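Local coordinates for hypothetical oxidoreductase YDHF (Escherichia coli, PDB 1OG6), which may act as an oxidoreductase of the aldo-keto reductase family, with NADPH bound at the mouth of its alpha/beta barrel, at residues Thr48-Asp53 with Val81-Ile86; Ala231-Glu236 with Arg282-Arg287; Val35-Glu40 with Gly264-Val269; Glu138-Phe143 with Gln169-Phe174. All coordinates share one frame; numbering follows the deposited sequence.

Contact 1 (Thr48-Asp53 with Val81-Ile86). With NAP (NADP nicotinamide-adenine-dinucleotide phosphate), chain F.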
# COMPACT_ATOMS: atom_id res chain seq x y z
N THR C 48 15.10 -27.42 10.71
CA THR C 48 14.32 -27.01 9.55
C THR C 48 15.24 -26.88 8.35
O THR C 48 16.25 -26.19 8.42
CB THR C 48 13.65 -25.66 9.77
OG1 THR C 48 13.06 -25.64 11.07
CG2 THR C 48 12.56 -25.42 8.74
N VAL C 49 14.91 -27.56 7.26
CA VAL C 49 15.72 -27.47 6.06
C VAL C 49 14.89 -26.85 4.94
O VAL C 49 13.72 -27.21 4.75
CB VAL C 49 16.27 -28.84 5.61
CG1 VAL C 49 17.08 -29.46 6.73
CG2 VAL C 49 15.14 -29.73 5.16
N ASP C 50 15.50 -25.92 4.22
CA ASP C 50 14.84 -25.21 3.13
C ASP C 50 15.19 -25.81 1.77
O ASP C 50 16.34 -26.12 1.50
CB ASP C 50 15.26 -23.75 3.16
CG ASP C 50 14.44 -22.89 2.24
OD1 ASP C 50 13.22 -22.76 2.49
OD2 ASP C 50 15.01 -22.34 1.28
N HIS C 51 14.17 -25.97 0.93
CA HIS C 51 14.32 -26.52 -0.41
C HIS C 51 13.37 -25.84 -1.36
O HIS C 51 12.56 -25.02 -0.95
CB HIS C 51 14.01 -28.00 -0.40
CG HIS C 51 15.17 -28.86 -0.01
ND1 HIS C 51 16.29 -28.99 -0.81
CD2 HIS C 51 15.39 -29.60 1.09
CE1 HIS C 51 17.15 -29.78 -0.20
NE2 HIS C 51 16.63 -30.17 0.95
N ALA C 52 13.45 -26.20 -2.64
CA ALA C 52 12.55 -25.63 -3.63
C ALA C 52 12.47 -26.39 -4.95
O ALA C 52 13.34 -27.19 -5.30
CB ALA C 52 12.91 -24.18 -3.90
N ASP C 53 11.39 -26.11 -5.66
CA ASP C 53 11.07 -26.69 -6.95
C ASP C 53 12.29 -26.71 -7.89
O ASP C 53 12.92 -27.74 -8.11
CB ASP C 53 9.94 -25.84 -7.56
CG ASP C 53 9.15 -26.55 -8.63
OD1 ASP C 53 9.35 -27.77 -8.83
OD2 ASP C 53 8.30 -25.88 -9.27
N VAL C 81 10.95 -27.88 4.04
CA VAL C 81 10.25 -26.75 3.45
C VAL C 81 10.62 -26.74 1.97
O VAL C 81 11.78 -26.92 1.61
CB VAL C 81 10.72 -25.41 4.07
CG1 VAL C 81 10.08 -24.25 3.35
CG2 VAL C 81 10.37 -25.37 5.54
N SER C 82 9.64 -26.55 1.11
CA SER C 82 9.93 -26.52 -0.31
C SER C 82 8.96 -25.57 -0.97
O SER C 82 7.99 -25.14 -0.35
CB SER C 82 9.82 -27.92 -0.91
OG SER C 82 10.48 -27.97 -2.16
N LYS C 83 9.22 -25.26 -2.23
CA LYS C 83 8.38 -24.33 -2.96
C LYS C 83 8.08 -24.89 -4.34
O LYS C 83 8.54 -25.97 -4.69
CB LYS C 83 9.11 -23.00 -3.11
CG LYS C 83 9.96 -22.67 -1.90
CD LYS C 83 10.90 -21.51 -2.16
CE LYS C 83 11.92 -21.41 -1.05
NZ LYS C 83 12.84 -22.57 -1.04
N CYS C 84 7.30 -24.13 -5.10
CA CYS C 84 6.93 -24.50 -6.45
C CYS C 84 6.18 -23.31 -7.02
O CYS C 84 5.56 -22.56 -6.26
CB CYS C 84 6.01 -25.73 -6.45
SG CYS C 84 4.27 -25.35 -6.10
N GLY C 85 6.24 -23.13 -8.33
CA GLY C 85 5.53 -22.01 -8.92
C GLY C 85 6.39 -21.26 -9.90
O GLY C 85 6.00 -20.21 -10.41
N ILE C 86 7.58 -21.78 -10.17
CA ILE C 86 8.48 -21.15 -11.11
C ILE C 86 8.88 -22.11 -12.24
O ILE C 86 8.95 -23.33 -12.04
CB ILE C 86 9.76 -20.60 -10.41
CG1 ILE C 86 9.36 -19.60 -9.33
CG2 ILE C 86 10.66 -19.90 -11.42
CD1 ILE C 86 10.53 -18.86 -8.71
PA NAP F . 23.34 -16.13 2.27
O1A NAP F . 23.53 -14.77 1.95
O2A NAP F . 23.04 -16.68 3.65
O5B NAP F . 24.61 -16.98 1.78
C5B NAP F . 25.92 -16.46 2.09
C4B NAP F . 26.84 -17.03 0.96
O4B NAP F . 28.16 -16.45 1.31
C3B NAP F . 27.09 -18.56 1.01
O3B NAP F . 27.05 -19.00 -0.34
C2B NAP F . 28.47 -18.77 1.61
O2B NAP F . 29.25 -19.74 0.91
C1B NAP F . 29.17 -17.38 1.56
N9A NAP F . 29.81 -17.10 2.84
C8A NAP F . 29.40 -17.29 4.14
N7A NAP F . 30.27 -16.90 5.05
C5A NAP F . 31.33 -16.43 4.29
C6A NAP F . 32.56 -15.89 4.69
N6A NAP F . 32.99 -15.70 5.96
N1A NAP F . 33.45 -15.49 3.68
N3A NAP F . 31.90 -16.17 1.90
C4A NAP F . 31.05 -16.55 2.92
O3 NAP F . 22.16 -16.69 1.37
PN NAP F . 22.15 -17.44 -0.01
O1N NAP F . 21.71 -16.80 -1.26
O2N NAP F . 22.17 -18.92 0.18
O5D NAP F . 20.54 -17.47 0.18
C5D NAP F . 19.87 -17.78 1.47
C4D NAP F . 18.98 -19.01 1.35
O4D NAP F . 17.60 -18.69 1.04
C3D NAP F . 19.40 -20.13 0.33
O3D NAP F . 20.15 -21.18 0.96
O2D NAP F . 17.65 -21.89 0.14
C1D NAP F . 17.08 -19.57 0.00
N1N NAP F . 16.61 -18.73 -1.17
C2N NAP F . 15.24 -18.41 -1.34
C3N NAP F . 14.86 -17.66 -2.45
C7N NAP F . 13.37 -17.31 -2.64
O7N NAP F . 13.10 -16.67 -3.62
N7N NAP F . 12.47 -17.71 -1.78
C4N NAP F . 15.84 -17.20 -3.44
C5N NAP F . 17.21 -17.54 -3.23
C6N NAP F . 17.62 -18.31 -2.10
P2B NAP F . 30.26 -20.78 1.63
O1X NAP F . 29.90 -21.96 2.53
O2X NAP F . 31.56 -20.77 0.87
O3X NAP F . 29.59 -21.68 0.62
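Val49 and Val81 open the pairing of two neighbouring parallel strands in the aldo-keto reductase TIM barrel: Val81 N donates to Val49 O (2.9 Å), and Val81 O takes a weak bond from His51 N. Beyond Asp50 the first chain leaves regular strand geometry but stays alongside the second. There Asp53 N makes a weak bond to Lys83 O, and Ser82 CA makes a CA-H...O contact to His51 O (3.1 Å). The contact turns on Asp50 and Lys83, whose side chains meet at about a right angle. Asp50 CG, anti to the backbone N (chi1 -169°), brings OD2 to both the lysine and the cofactor. Lys83 runs almost straight to CE and then bends at its last torsion (67°), which carries NZ to Asp50 OD2 in a salt bridge of 3.2 Å, reached from above the carboxylate plane. The same OD2 accepts a hydrogen bond from the ribose hydroxyl O2D of NADP (2.9 Å). Lys83 NZ also donates to His51 O, a bond modelled very short, and bonds weakly to Tyr55 OH, the proton donor by similarity. With His128 touching Lys83, the grouping is consistent with the Asp-Tyr-Lys-His tetrad of this family. Ala52 CB lies alongside the lysine chain, 3.8 Å from Lys83 CD. A methionine at Lys83 would probably leave Asp50 OD2 without its salt-bridge partner and His51 O and Tyr55 OH without this polar neighbour. Val81 lies on the same sheet face as Asp50: its CG1 sits 3.6 Å from Asp50 OD1, and its CG2 turns to Thr48 CG2 at 3.9 Å.

Contact 2 (Ala231-Glu236 with Arg282-Arg287)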
# COMPACT_ATOMS: atom_id res chain seq x y z
N ALA C 231 32.41 -4.70 12.02
CA ALA C 231 33.59 -5.12 12.76
C ALA C 231 33.66 -4.42 14.11
O ALA C 231 34.01 -5.05 15.11
CB ALA C 231 34.83 -4.83 11.96
N VAL C 232 33.34 -3.12 14.13
CA VAL C 232 33.36 -2.35 15.36
C VAL C 232 32.39 -2.98 16.34
O VAL C 232 32.78 -3.43 17.42
CB VAL C 232 32.91 -0.90 15.15
CG1 VAL C 232 32.75 -0.21 16.47
CG2 VAL C 232 33.92 -0.17 14.31
N VAL C 233 31.11 -3.02 15.95
CA VAL C 233 30.10 -3.60 16.82
C VAL C 233 30.50 -5.02 17.24
O VAL C 233 30.27 -5.42 18.38
CB VAL C 233 28.71 -3.65 16.12
CG1 VAL C 233 27.71 -4.32 17.02
CG2 VAL C 233 28.24 -2.24 15.81
N ALA C 234 31.11 -5.77 16.32
CA ALA C 234 31.52 -7.14 16.61
C ALA C 234 32.36 -7.18 17.87
O ALA C 234 32.25 -8.11 18.66
CB ALA C 234 32.30 -7.71 15.44
N GLU C 235 33.20 -6.17 18.05
CA GLU C 235 34.06 -6.12 19.22
C GLU C 235 33.26 -5.75 20.45
O GLU C 235 33.55 -6.23 21.55
CB GLU C 235 35.17 -5.09 19.01
CG GLU C 235 36.16 -5.03 20.16
CD GLU C 235 37.14 -3.88 20.02
OE1 GLU C 235 37.95 -3.89 19.08
OE2 GLU C 235 37.09 -2.95 20.86
N GLU C 236 32.24 -4.92 20.27
CA GLU C 236 31.36 -4.49 21.36
C GLU C 236 30.42 -5.59 21.87
O GLU C 236 30.05 -5.62 23.04
CB GLU C 236 30.53 -3.29 20.89
CG GLU C 236 31.31 -2.00 20.86
CD GLU C 236 30.63 -0.91 20.06
OE1 GLU C 236 29.39 -0.81 20.10
OE2 GLU C 236 31.35 -0.15 19.39
N ARG C 282 19.74 -1.06 20.58
CA ARG C 282 19.04 -0.34 19.52
C ARG C 282 19.97 0.58 18.76
O ARG C 282 19.93 0.64 17.54
CB ARG C 282 17.89 0.49 20.09
CG ARG C 282 16.82 -0.32 20.79
CD ARG C 282 15.68 0.56 21.29
NE ARG C 282 14.80 0.98 20.21
CZ ARG C 282 13.62 0.45 19.96
NH1 ARG C 282 13.15 -0.53 20.72
NH2 ARG C 282 12.90 0.89 18.94
N GLN C 283 20.82 1.29 19.49
CA GLN C 283 21.77 2.22 18.88
C GLN C 283 22.86 1.51 18.10
O GLN C 283 23.61 2.12 17.34
CB GLN C 283 22.39 3.07 19.97
CG GLN C 283 22.28 4.54 19.72
CD GLN C 283 22.84 5.32 20.86
OE1 GLN C 283 22.37 5.21 21.99
NE2 GLN C 283 23.85 6.12 20.58
N GLN C 284 22.97 0.21 18.32
CA GLN C 284 23.96 -0.61 17.65
C GLN C 284 23.27 -1.04 16.38
O GLN C 284 23.88 -1.21 15.33
CB GLN C 284 24.28 -1.82 18.52
CG GLN C 284 25.73 -2.09 18.76
CD GLN C 284 25.97 -2.77 20.10
OE1 GLN C 284 25.22 -3.66 20.51
NE2 GLN C 284 27.01 -2.35 20.78
N TRP C 285 21.96 -1.18 16.49
CA TRP C 285 21.13 -1.59 15.37
C TRP C 285 21.05 -0.47 14.32
O TRP C 285 21.23 -0.71 13.12
CB TRP C 285 19.73 -1.92 15.87
CG TRP C 285 18.91 -2.61 14.87
CD1 TRP C 285 18.80 -3.96 14.68
CD2 TRP C 285 18.13 -1.99 13.84
NE1 TRP C 285 18.01 -4.22 13.59
CE2 TRP C 285 17.59 -3.03 13.05
CE3 TRP C 285 17.85 -0.66 13.50
CZ2 TRP C 285 16.78 -2.77 11.94
CZ3 TRP C 285 17.04 -0.41 12.40
CH2 TRP C 285 16.51 -1.46 11.63
N PHE C 286 20.79 0.75 14.77
CA PHE C 286 20.68 1.90 13.88
C PHE C 286 22.03 2.31 13.34
O PHE C 286 22.14 2.93 12.29
CB PHE C 286 20.03 3.07 14.62
CG PHE C 286 18.57 2.87 14.89
CD1 PHE C 286 18.15 2.24 16.05
CD2 PHE C 286 17.62 3.22 13.93
CE1 PHE C 286 16.80 1.95 16.25
CE2 PHE C 286 16.27 2.93 14.11
CZ PHE C 286 15.86 2.30 15.27
N ARG C 287 23.07 1.95 14.08
CA ARG C 287 24.44 2.27 13.73
C ARG C 287 24.86 1.41 12.54
O ARG C 287 25.63 1.86 11.69
CB ARG C 287 25.33 1.99 14.95
CG ARG C 287 26.29 3.10 15.29
CD ARG C 287 26.55 3.17 16.78
NE ARG C 287 27.10 1.94 17.36
CZ ARG C 287 28.28 1.41 17.07
NH1 ARG C 287 29.09 1.98 16.18
NH2 ARG C 287 28.68 0.30 17.69
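Gln284 and Arg287 carry helix 282-287 onto Val233 and Glu236 of helix 231-236, which runs nearly antiparallel to it (163°) with the axes 10.9 Å apart. The two probably correspond to the auxiliary helices H1 and H2 that aldo-keto reductases add to the barrel. At the start, Arg282 turns to the second subunit and forms salt bridges with its Asp102 and Asp131. Gln284 makes the first real link: its CG rests on Val233 CG1 (3.5 Å), and NE2 donates to Glu236 OE1 at 2.9 Å. That bond uses the anti lone pair and lies close to the amide plane, while Gln284 OE1 takes the N-H of Thr281. An alanine at Gln284 would probably open a gap beside Val233 and leave Glu236 freer to turn. Trp285 points away and stacks on Trp249. Arg287, bent at chi2 and chi3, comes tip to tip with Glu236, its NH2 2.7 Å from OE1 in a salt bridge, the two planes 20° apart. Its NH1 pairs with Glu229, so two carboxylates of helix 224-237 share one guanidinium. One glutamate oxygen thus takes both an amide N-H and a guanidinium, so the charge of Glu236 is probably balanced beside the Val233 packing.

Contact 3 (Val35-Glu40 with Gly264-Val269). With NAP (NADP nicotinamide-adenine-dinucleotide phosphate), chain F.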
# COMPACT_ATOMS: atom_id res chain seq x y z
N VAL C 35 24.82 -36.74 4.33
CA VAL C 35 24.21 -37.28 5.54
C VAL C 35 24.99 -36.95 6.81
O VAL C 35 24.43 -36.87 7.90
CB VAL C 35 24.04 -38.81 5.46
CG1 VAL C 35 23.57 -39.36 6.79
CG2 VAL C 35 23.04 -39.16 4.38
N SER C 36 26.30 -36.75 6.66
CA SER C 36 27.15 -36.43 7.80
C SER C 36 26.87 -34.99 8.20
O SER C 36 26.69 -34.68 9.38
CB SER C 36 28.61 -36.61 7.40
OG SER C 36 29.42 -36.81 8.55
N PHE C 37 26.85 -34.12 7.19
CA PHE C 37 26.58 -32.69 7.36
C PHE C 37 25.18 -32.50 7.93
O PHE C 37 24.98 -31.74 8.88
CB PHE C 37 26.68 -31.99 5.99
CG PHE C 37 26.32 -30.53 6.01
CD1 PHE C 37 27.11 -29.61 6.68
CD2 PHE C 37 25.19 -30.06 5.34
CE1 PHE C 37 26.80 -28.25 6.67
CE2 PHE C 37 24.86 -28.71 5.32
CZ PHE C 37 25.67 -27.80 5.99
N ILE C 38 24.22 -33.20 7.34
CA ILE C 38 22.84 -33.14 7.77
C ILE C 38 22.71 -33.56 9.23
O ILE C 38 21.76 -33.20 9.90
CB ILE C 38 21.97 -34.06 6.91
CG1 ILE C 38 21.87 -33.47 5.50
CG2 ILE C 38 20.59 -34.22 7.52
CD1 ILE C 38 21.16 -34.36 4.54
N GLU C 39 23.68 -34.34 9.71
CA GLU C 39 23.65 -34.78 11.10
C GLU C 39 24.23 -33.70 11.99
O GLU C 39 23.56 -33.16 12.88
CB GLU C 39 24.45 -36.06 11.29
CG GLU C 39 23.70 -37.31 10.95
CD GLU C 39 24.52 -38.55 11.22
OE1 GLU C 39 25.16 -38.61 12.30
OE2 GLU C 39 24.53 -39.46 10.35
N GLU C 40 25.50 -33.38 11.75
CA GLU C 40 26.19 -32.37 12.52
C GLU C 40 25.32 -31.14 12.71
O GLU C 40 25.18 -30.65 13.82
CB GLU C 40 27.50 -31.98 11.82
CG GLU C 40 28.57 -33.06 11.91
CD GLU C 40 29.83 -32.71 11.14
OE1 GLU C 40 29.79 -32.73 9.89
OE2 GLU C 40 30.86 -32.42 11.78
N GLY C 264 27.98 -23.97 2.99
CA GLY C 264 28.18 -25.41 2.86
C GLY C 264 29.24 -25.96 3.80
O GLY C 264 29.58 -27.15 3.76
N LYS C 265 29.78 -25.09 4.64
CA LYS C 265 30.81 -25.45 5.60
C LYS C 265 30.15 -25.54 6.96
O LYS C 265 29.64 -24.54 7.47
CB LYS C 265 31.91 -24.39 5.60
CG LYS C 265 32.54 -24.20 4.23
CD LYS C 265 33.63 -23.15 4.26
CE LYS C 265 34.36 -23.11 2.93
NZ LYS C 265 33.43 -22.84 1.81
N ILE C 266 30.16 -26.73 7.55
CA ILE C 266 29.54 -26.94 8.85
C ILE C 266 30.07 -26.04 9.97
O ILE C 266 29.36 -25.75 10.93
CB ILE C 266 29.67 -28.42 9.29
CG1 ILE C 266 28.74 -28.70 10.47
CG2 ILE C 266 31.09 -28.72 9.68
CD1 ILE C 266 27.27 -28.54 10.13
N GLU C 267 31.32 -25.59 9.84
CA GLU C 267 31.93 -24.71 10.84
C GLU C 267 31.37 -23.30 10.75
O GLU C 267 31.28 -22.59 11.75
CB GLU C 267 33.46 -24.68 10.69
CG GLU C 267 33.96 -24.31 9.29
CD GLU C 267 34.03 -25.51 8.35
OE1 GLU C 267 32.99 -26.14 8.08
OE2 GLU C 267 35.14 -25.81 7.86
N ARG C 268 31.02 -22.89 9.53
CA ARG C 268 30.43 -21.58 9.27
C ARG C 268 28.99 -21.63 9.73
O ARG C 268 28.38 -20.61 10.07
CB ARG C 268 30.49 -21.24 7.78
CG ARG C 268 31.77 -20.56 7.37
CD ARG C 268 31.78 -20.27 5.89
NE ARG C 268 32.96 -19.51 5.50
CZ ARG C 268 33.33 -19.27 4.24
NH1 ARG C 268 32.60 -19.74 3.23
NH2 ARG C 268 34.42 -18.56 3.98
N VAL C 269 28.44 -22.84 9.73
CA VAL C 269 27.07 -23.06 10.18
C VAL C 269 27.11 -23.08 11.70
O VAL C 269 26.12 -22.78 12.36
CB VAL C 269 26.53 -24.40 9.65
CG1 VAL C 269 25.12 -24.64 10.17
CG2 VAL C 269 26.54 -24.39 8.13
PA NAP F . 23.34 -16.13 2.27
O1A NAP F . 23.53 -14.77 1.95
O2A NAP F . 23.04 -16.68 3.65
O5B NAP F . 24.61 -16.98 1.78
C5B NAP F . 25.92 -16.46 2.09
C4B NAP F . 26.84 -17.03 0.96
O4B NAP F . 28.16 -16.45 1.31
C3B NAP F . 27.09 -18.56 1.01
O3B NAP F . 27.05 -19.00 -0.34
C2B NAP F . 28.47 -18.77 1.61
O2B NAP F . 29.25 -19.74 0.91
C1B NAP F . 29.17 -17.38 1.56
N9A NAP F . 29.81 -17.10 2.84
C8A NAP F . 29.40 -17.29 4.14
N7A NAP F . 30.27 -16.90 5.05
C5A NAP F . 31.33 -16.43 4.29
C6A NAP F . 32.56 -15.89 4.69
N6A NAP F . 32.99 -15.70 5.96
N1A NAP F . 33.45 -15.49 3.68
N3A NAP F . 31.90 -16.17 1.90
C4A NAP F . 31.05 -16.55 2.92
O3 NAP F . 22.16 -16.69 1.37
PN NAP F . 22.15 -17.44 -0.01
O1N NAP F . 21.71 -16.80 -1.26
O2N NAP F . 22.17 -18.92 0.18
O5D NAP F . 20.54 -17.47 0.18
C5D NAP F . 19.87 -17.78 1.47
C4D NAP F . 18.98 -19.01 1.35
O4D NAP F . 17.60 -18.69 1.04
C3D NAP F . 19.40 -20.13 0.33
O3D NAP F . 20.15 -21.18 0.96
O2D NAP F . 17.65 -21.89 0.14
C1D NAP F . 17.08 -19.57 0.00
N1N NAP F . 16.61 -18.73 -1.17
C2N NAP F . 15.24 -18.41 -1.34
C3N NAP F . 14.86 -17.66 -2.45
C7N NAP F . 13.37 -17.31 -2.64
O7N NAP F . 13.10 -16.67 -3.62
N7N NAP F . 12.47 -17.71 -1.78
C4N NAP F . 15.84 -17.20 -3.44
C5N NAP F . 17.21 -17.54 -3.23
C6N NAP F . 17.62 -18.31 -2.10
P2B NAP F . 30.26 -20.78 1.63
O1X NAP F . 29.90 -21.96 2.53
O2X NAP F . 31.56 -20.77 0.87
O3X NAP F . 29.59 -21.68 0.62
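Phe37 and Ile266 lose most surface here, joining helix 31-42 to helix 266-274, two helices of the outer layer of the TIM barrel, far apart in sequence but neighbours in the fold. Phe37 holds CG anti to the backbone N (chi1 176°), and the ring reaches across so that CD1 and CE1 lie against the isoleucine. Ile266 CD1 approaches CE1 obliquely at 3.5 Å, while Ile266 CA sits in the ring plane at the edge. Ile266 CG1 is itself anti to its backbone N, and the next torsion bends CD1 onto the phenyl ring. Further along that edge, Val269 CG2 comes to 4.1 Å from Phe37 CZ, and Met19 of strand 13-20 touches both side chains from the barrel. Glu40 adds its aliphatic root alone, CB lying 3.8 Å from Ile266 CG1; its carboxylate makes a long, weak ion pair with Arg270.

The same turn and helix also bind the cofactor. Gly264 N donates to O1X of the 2'-phosphate (2.8 Å), and Lys265 NZ, at the helix N-cap residue, bonds to O2X of the same group at 2.9 Å. Holding that phosphate is consistent with use of NADP rather than NAD. The guanidinium of Arg268 lies between two neighbours: adenine C5A stands 3.5 Å above one face, and Lys265 CE lies toward the rim of the opposite face, 3.8 Å from the plane.

Contact 4 (Glu138-Phe143 with Gln169-Phe174)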
# COMPACT_ATOMS: atom_id res chain seq x y z
N GLU C 138 -7.37 -21.23 -7.95
CA GLU C 138 -6.65 -22.39 -8.45
C GLU C 138 -5.62 -22.88 -7.45
O GLU C 138 -5.47 -24.08 -7.24
CB GLU C 138 -5.94 -22.06 -9.76
CG GLU C 138 -6.81 -22.18 -11.00
CD GLU C 138 -5.97 -22.28 -12.27
OE1 GLU C 138 -5.35 -21.27 -12.67
OE2 GLU C 138 -5.92 -23.39 -12.85
N VAL C 139 -4.92 -21.94 -6.82
CA VAL C 139 -3.91 -22.29 -5.84
C VAL C 139 -4.55 -22.85 -4.57
O VAL C 139 -4.02 -23.76 -3.96
CB VAL C 139 -3.06 -21.08 -5.47
CG1 VAL C 139 -2.00 -21.48 -4.46
CG2 VAL C 139 -2.43 -20.50 -6.71
N ALA C 140 -5.69 -22.29 -4.18
CA ALA C 140 -6.37 -22.75 -2.99
C ALA C 140 -6.81 -24.19 -3.13
O ALA C 140 -6.75 -24.95 -2.17
CB ALA C 140 -7.57 -21.88 -2.71
N ASP C 141 -7.25 -24.58 -4.33
CA ASP C 141 -7.71 -25.94 -4.59
C ASP C 141 -6.56 -26.94 -4.59
O ASP C 141 -6.68 -28.04 -4.07
CB ASP C 141 -8.46 -26.04 -5.93
CG ASP C 141 -9.77 -25.24 -5.93
OD1 ASP C 141 -10.46 -25.22 -4.88
OD2 ASP C 141 -10.11 -24.65 -6.98
N ALA C 142 -5.43 -26.55 -5.18
CA ALA C 142 -4.27 -27.43 -5.19
C ALA C 142 -3.86 -27.67 -3.74
O ALA C 142 -3.36 -28.73 -3.40
CB ALA C 142 -3.13 -26.79 -5.97
N PHE C 143 -4.08 -26.67 -2.90
CA PHE C 143 -3.72 -26.75 -1.49
C PHE C 143 -4.68 -27.62 -0.67
O PHE C 143 -4.23 -28.40 0.16
CB PHE C 143 -3.65 -25.34 -0.89
CG PHE C 143 -2.37 -24.60 -1.20
CD1 PHE C 143 -1.42 -25.14 -2.07
CD2 PHE C 143 -2.11 -23.36 -0.63
CE1 PHE C 143 -0.24 -24.45 -2.35
CE2 PHE C 143 -0.93 -22.67 -0.91
CZ PHE C 143 0.01 -23.22 -1.78
N GLN C 169 -4.77 -15.44 0.91
CA GLN C 169 -5.24 -15.79 2.25
C GLN C 169 -6.78 -15.79 2.36
O GLN C 169 -7.35 -16.48 3.20
CB GLN C 169 -4.65 -14.81 3.26
CG GLN C 169 -4.93 -15.11 4.71
CD GLN C 169 -4.42 -16.47 5.11
OE1 GLN C 169 -5.04 -17.49 4.82
NE2 GLN C 169 -3.27 -16.50 5.77
N SER C 170 -7.44 -15.01 1.51
CA SER C 170 -8.89 -14.93 1.52
C SER C 170 -9.49 -16.21 0.98
O SER C 170 -10.67 -16.48 1.17
CB SER C 170 -9.35 -13.79 0.63
OG SER C 170 -8.98 -14.05 -0.70
N ARG C 171 -8.65 -16.98 0.30
CA ARG C 171 -9.05 -18.25 -0.31
C ARG C 171 -8.69 -19.47 0.53
O ARG C 171 -8.96 -20.59 0.11
CB ARG C 171 -8.40 -18.40 -1.68
CG ARG C 171 -9.22 -17.92 -2.86
CD ARG C 171 -9.55 -16.45 -2.78
NE ARG C 171 -10.17 -16.00 -4.02
CZ ARG C 171 -10.74 -14.81 -4.17
NH1 ARG C 171 -10.77 -13.96 -3.16
NH2 ARG C 171 -11.26 -14.47 -5.34
N LEU C 172 -8.09 -19.26 1.69
CA LEU C 172 -7.69 -20.38 2.53
C LEU C 172 -8.35 -20.46 3.91
O LEU C 172 -8.60 -19.44 4.56
CB LEU C 172 -6.17 -20.39 2.70
CG LEU C 172 -5.38 -20.50 1.41
CD1 LEU C 172 -3.93 -20.74 1.75
CD2 LEU C 172 -5.92 -21.64 0.56
N PRO C 173 -8.64 -21.69 4.36
CA PRO C 173 -9.26 -21.93 5.66
C PRO C 173 -8.21 -21.93 6.78
O PRO C 173 -8.56 -21.89 7.96
CB PRO C 173 -9.93 -23.28 5.46
CG PRO C 173 -9.00 -23.98 4.54
CD PRO C 173 -8.64 -22.91 3.54
N PHE C 174 -6.93 -21.98 6.40
CA PHE C 174 -5.84 -21.98 7.37
C PHE C 174 -4.86 -20.81 7.18
O PHE C 174 -4.65 -20.35 6.06
CB PHE C 174 -5.10 -23.32 7.32
CG PHE C 174 -5.00 -23.92 5.94
CD1 PHE C 174 -4.29 -23.28 4.94
CD2 PHE C 174 -5.60 -25.15 5.67
CE1 PHE C 174 -4.17 -23.86 3.67
CE2 PHE C 174 -5.49 -25.74 4.41
CZ PHE C 174 -4.78 -25.10 3.41
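Ala140 packs against Arg171 and Leu172, where helix 136-147 of the TIM barrel meets the type I turn from Gln169 to Leu172, after helix 162-169 and before strand 179-182. This is the tight part. Ala140 CB sits 3.4 Å from Arg171 O and 3.7 Å from Leu172 CD2. Leu172 CG lies anti to its carbonyl carbon (chi1 -59°), and its two methyls divide the work: CD2 goes to the alanine, while CD1 comes to the edge of the Phe143 ring near its plane, 4.0 Å from CD2 of that ring. Phe143 also stacks with Phe155, which in turn meets Phe174. The packing between Phe143 and Phe174 is looser, CB to CZ 4.5 Å, with the methylene at the edge of the Phe174 ring.

The outer side is polar and belongs largely to Arg171. Its CB still touches Ala140 CB at 3.7 Å, but the chain bends at chi2 and leads the guanidinium away to the third subunit, where NH1 donates to the backbone O of Gln201. The same NH1 also donates to Ser170 OG, 3.0 Å away and tilted 16° from the guanidinium plane.

Overall arrangement
Contact 1 is the barrel core: buried strands, backbone bonding and a salt bridge at the nicotinamide end of NADP. Contact 3 lies about 20 Å away between centres and serves the other end of the same cofactor, its apolar packing in the helical layer beside the residues that bind the phosphate; helix 31-42 is followed by strand 48-50. Contacts 2 and 4 are peripheral, on opposite sides of the chain's centre, their own centres about 43 Å apart. Both lie beside subunit interfaces, but contact 2 joins two outer helices by salt bridge, amide bond and valine packing, whereas contact 4 packs a turn by methyls and rings. Along the chain the segments of contacts 2 and 3 alternate.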